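Local atomic coordinates of putative integron gene cassette protein (Uncultured bacterium, PDB entry 3GHJ), a protein that is of unknown function but belongs to the glyoxalase/bleomycin resistance protein/dioxygenase superfamily and has its paired βαβββ fold. Residues S42-F45 / Y46-L50; L101-A104 / L105-K108. The protein carries 1 engineered substitution. All blocks are in the same frame, centred on the assembly; numbering follows the deposited sequence. Where two conformers were deposited one is given.

Contact 1: residues S42-F45 / Y46-L50; sequences SSQF and YTEIL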
# COMPACT_ATOMS: atom_id res chain seq x y z
N SER A 42 12.07 -3.96 12.89
CA SER A 42 11.33 -3.26 11.84
C SER A 42 10.64 -2.01 12.38
O SER A 42 10.64 -0.97 11.71
CB SER A 42 10.34 -4.19 11.13
OG SER A 42 11.02 -5.03 10.21
N SER A 43 10.07 -2.08 13.57
CA SER A 43 9.47 -0.88 14.16
C SER A 43 10.52 0.23 14.28
O SER A 43 10.23 1.39 14.01
CB SER A 43 8.86 -1.19 15.53
OG SER A 43 7.76 -2.08 15.41
N GLN A 44 11.73 -0.13 14.68
CA GLN A 44 12.80 0.85 14.80
C GLN A 44 13.10 1.51 13.45
O GLN A 44 13.30 2.71 13.37
CB GLN A 44 14.06 0.21 15.38
CG GLN A 44 13.89 -0.21 16.83
CD GLN A 44 15.05 -1.04 17.35
OE1 GLN A 44 15.95 -1.41 16.59
NE2 GLN A 44 15.03 -1.34 18.64
N PHE A 45 13.13 0.71 12.39
CA PHE A 45 13.39 1.25 11.06
C PHE A 45 12.27 2.21 10.62
O PHE A 45 12.54 3.33 10.19
CB PHE A 45 13.53 0.11 10.05
CG PHE A 45 13.75 0.56 8.63
CD1 PHE A 45 12.67 0.82 7.78
CD2 PHE A 45 15.04 0.71 8.13
CE1 PHE A 45 12.88 1.24 6.47
CE2 PHE A 45 15.25 1.12 6.82
CZ PHE A 45 14.17 1.38 5.99
N TYR A 46 11.03 1.77 10.72
CA TYR A 46 9.92 2.58 10.24
C TYR A 46 9.69 3.86 11.06
O TYR A 46 9.26 4.87 10.52
CB TYR A 46 8.63 1.73 10.14
CG TYR A 46 8.64 0.82 8.92
CD1 TYR A 46 9.26 -0.42 8.95
CD2 TYR A 46 8.07 1.23 7.72
CE1 TYR A 46 9.29 -1.25 7.82
CE2 TYR A 46 8.09 0.42 6.59
CZ TYR A 46 8.70 -0.81 6.65
OH TYR A 46 8.72 -1.61 5.53
N THR A 47 10.01 3.82 12.35
CA THR A 47 9.85 5.01 13.17
C THR A 47 11.10 5.91 13.16
O THR A 47 10.99 7.12 12.99
CB THR A 47 9.48 4.66 14.63
OG1 THR A 47 10.52 3.87 15.23
CG2 THR A 47 8.17 3.90 14.69
N GLU A 48 12.27 5.32 13.30
CA GLU A 48 13.48 6.14 13.46
C GLU A 48 14.08 6.58 12.14
O GLU A 48 14.62 7.68 12.03
CB GLU A 48 14.53 5.39 14.30
CG GLU A 48 14.04 5.06 15.70
CD GLU A 48 15.06 4.27 16.50
OE1 GLU A 48 16.21 4.14 16.03
OE2 GLU A 48 14.71 3.77 17.59
N ILE A 49 14.00 5.72 11.12
CA ILE A 49 14.55 6.08 9.83
C ILE A 49 13.51 6.75 8.94
O ILE A 49 13.75 7.84 8.41
CB ILE A 49 15.22 4.88 9.12
CG1 ILE A 49 16.43 4.42 9.94
CG2 ILE A 49 15.67 5.26 7.71
CD1 ILE A 49 17.33 3.43 9.23
N LEU A 50 12.34 6.15 8.80
CA LEU A 50 11.29 6.77 7.99
C LEU A 50 10.46 7.81 8.74
O LEU A 50 9.75 8.60 8.12
CB LEU A 50 10.37 5.71 7.36
CG LEU A 50 11.08 4.71 6.43
CD1 LEU A 50 10.05 3.80 5.78
CD2 LEU A 50 11.90 5.44 5.37

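Contact 2: residues L101-A104 / L105-K108; sequences LKKA and LESK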
# COMPACT_ATOMS: atom_id res chain seq x y z
N LEU A 101 16.00 13.42 0.49
CA LEU A 101 15.57 12.16 1.08
C LEU A 101 16.58 11.05 0.80
O LEU A 101 16.88 10.23 1.68
CB LEU A 101 14.19 11.77 0.55
CG LEU A 101 13.04 12.56 1.18
CD1 LEU A 101 11.78 12.38 0.35
CD2 LEU A 101 12.82 12.13 2.62
N LYS A 102 17.11 11.03 -0.42
CA LYS A 102 18.17 10.09 -0.75
C LYS A 102 19.35 10.23 0.20
O LYS A 102 19.85 9.24 0.76
CB LYS A 102 18.63 10.28 -2.20
CG LYS A 102 19.85 9.44 -2.56
CD LYS A 102 20.15 9.57 -4.04
CE LYS A 102 21.38 8.77 -4.43
NZ LYS A 102 21.71 8.99 -5.87
N LYS A 103 19.79 11.47 0.41
CA LYS A 103 20.92 11.74 1.28
C LYS A 103 20.62 11.37 2.73
O LYS A 103 21.47 10.82 3.43
CB LYS A 103 21.30 13.22 1.17
CG LYS A 103 22.65 13.56 1.81
CD LYS A 103 23.79 12.98 0.98
CE LYS A 103 25.15 13.41 1.49
NZ LYS A 103 26.24 12.84 0.66
N ALA A 104 19.41 11.67 3.18
CA ALA A 104 19.03 11.36 4.56
C ALA A 104 19.06 9.85 4.80
O ALA A 104 19.59 9.38 5.80
CB ALA A 104 17.66 11.91 4.87
N LEU A 105 18.49 9.09 3.87
CA LEU A 105 18.53 7.63 3.99
C LEU A 105 19.98 7.13 4.01
O LEU A 105 20.34 6.31 4.86
CB LEU A 105 17.75 6.97 2.86
CG LEU A 105 16.22 7.05 2.91
CD1 LEU A 105 15.64 6.48 1.63
CD2 LEU A 105 15.68 6.32 4.12
N GLU A 106 20.78 7.64 3.08
CA GLU A 106 22.18 7.21 2.99
C GLU A 106 22.92 7.50 4.29
O GLU A 106 23.74 6.69 4.74
CB GLU A 106 22.86 7.89 1.80
CG GLU A 106 22.43 7.33 0.45
CD GLU A 106 22.94 8.16 -0.72
OE1 GLU A 106 23.21 9.37 -0.52
OE2 GLU A 106 23.05 7.61 -1.83
N SER A 107 22.62 8.64 4.90
CA SER A 107 23.30 9.03 6.14
C SER A 107 22.97 8.06 7.27
O SER A 107 23.76 7.89 8.21
CB SER A 107 22.95 10.46 6.54
OG SER A 107 21.64 10.54 7.07
N LYS A 108 21.81 7.42 7.18
CA LYS A 108 21.35 6.50 8.22
C LYS A 108 21.72 5.06 7.87
O LYS A 108 21.25 4.12 8.51
CB LYS A 108 19.84 6.63 8.42
CG LYS A 108 19.42 7.95 9.06
CD LYS A 108 17.90 8.10 9.09
CE LYS A 108 17.48 9.43 9.69
NZ LYS A 108 15.99 9.61 9.72
O HOH W 1 25.80 9.98 0.85

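Contact 1: residues S42-F45 / Y46-L50
F45 meets Y46, I49 and L50 within residues 42-50, which take in most of helix 39-49. This is one of the two helices of this vicinal oxygen chelate fold. Three contacts of F45 are apolar or aromatic. Its ring turns an edge toward the face of the Y46 ring, a T-shaped pair with centroids 5.4 Å apart and planes at 72°. CG of F45 is anti to the backbone N (chi1 178°), which swings the ring outward from the helix axis, with Y46 and L50 on its CD1 and CE1 side and I49 on its CD2 side. CD2 of F45 meets CD1 of I49 at 3.7 Å, while CB of I49 lies over one face of the ring, near its rim. On the other side of the ring axis, CE1 of F45 touches CD1 of L50 at 3.9 Å.

The backbone bonds change type along the segment. Y46 N, T47 N and E48 N bond to the carbonyls four residues earlier. F45 O then takes two donors, I49 N at 3.0 Å and L50 N at 3.2 Å. The second, i to i+5, marks a wider pi-type turn.

Q44 and E48 run side by side, their amide and carboxylate planes 20° apart. Y46 OH bonds to D130, S42 OG to N132, and S43 OG to L39 O and N64. The Y46 side chain also packs on L77 of strand 73-79 and L136 of strand 135-140, one strand from each sheet. T47 is gripped by a carbonyl one turn back. Its OG1, set between the backbone N and the carbonyl carbon, donates to S43 O at 2.8 Å, and T47 N reaches the same oxygen from the opposite face of the carbonyl plane.

Contact 2: residues L101-A104 / L105-K108
L105 N, E106 N and S107 N bond to L101 O, K102 O and K103 O in regular i to i+4 fashion, and K108 N reaches A104 O only weakly, at 3.3 Å, as the chain leaves helical angles. K108 N also bonds to L105 O, i to i+3, at 3.0 Å. S107 OG adds a side-chain bond to A104 O, 2.7 Å long, from 24° out of the carbonyl plane. Its chi1 of 75° sets the hydroxyl back over the preceding turn. E106 lies between two lysines. The extended K102 chain crosses it, with CE of K102 3.3 Å from OE2 of E106. NZ of K102 stays 4.5 Å from OE2 of E106, beyond a salt bridge, and bonds instead to G114 O. The segment belongs to helix 98-107, one of the two helices of this vicinal oxygen chelate fold. Its inner side carries L101 and L105, which pack on F138; L105 also meets F128. On the outer side K103 bends at chi2 (71°) and crosses E106 at about a right angle. One water joins them, accepting from K103 NZ at 2.9 Å and donating to E106 OE1 at 3.0 Å.

Overall arrangement
Contacts 1 and 2 lie on the two helices of the fold, with centres about 13 Å apart. Contact 1 is partly buried and aromatic. Contact 2 is a surface contact, where charged chains dominate and one leucine is buried. Both use a hydroxyl to bond a carbonyl of the preceding turn, but the last backbone bonds differ: F45 O takes both I49 N and L50 N, whereas K108 N makes an i to i+3 bond to L105 O beside a weak i to i+4 one. Segments 46-50 and 105-108 meet directly. K108 NZ lies 3.1 Å from I49 O, probably a hydrogen bond, and CD2 of L105 packs against CG2 of I49 at 3.7 Å. L50 and L105 both also touch F138 of strand 135-140.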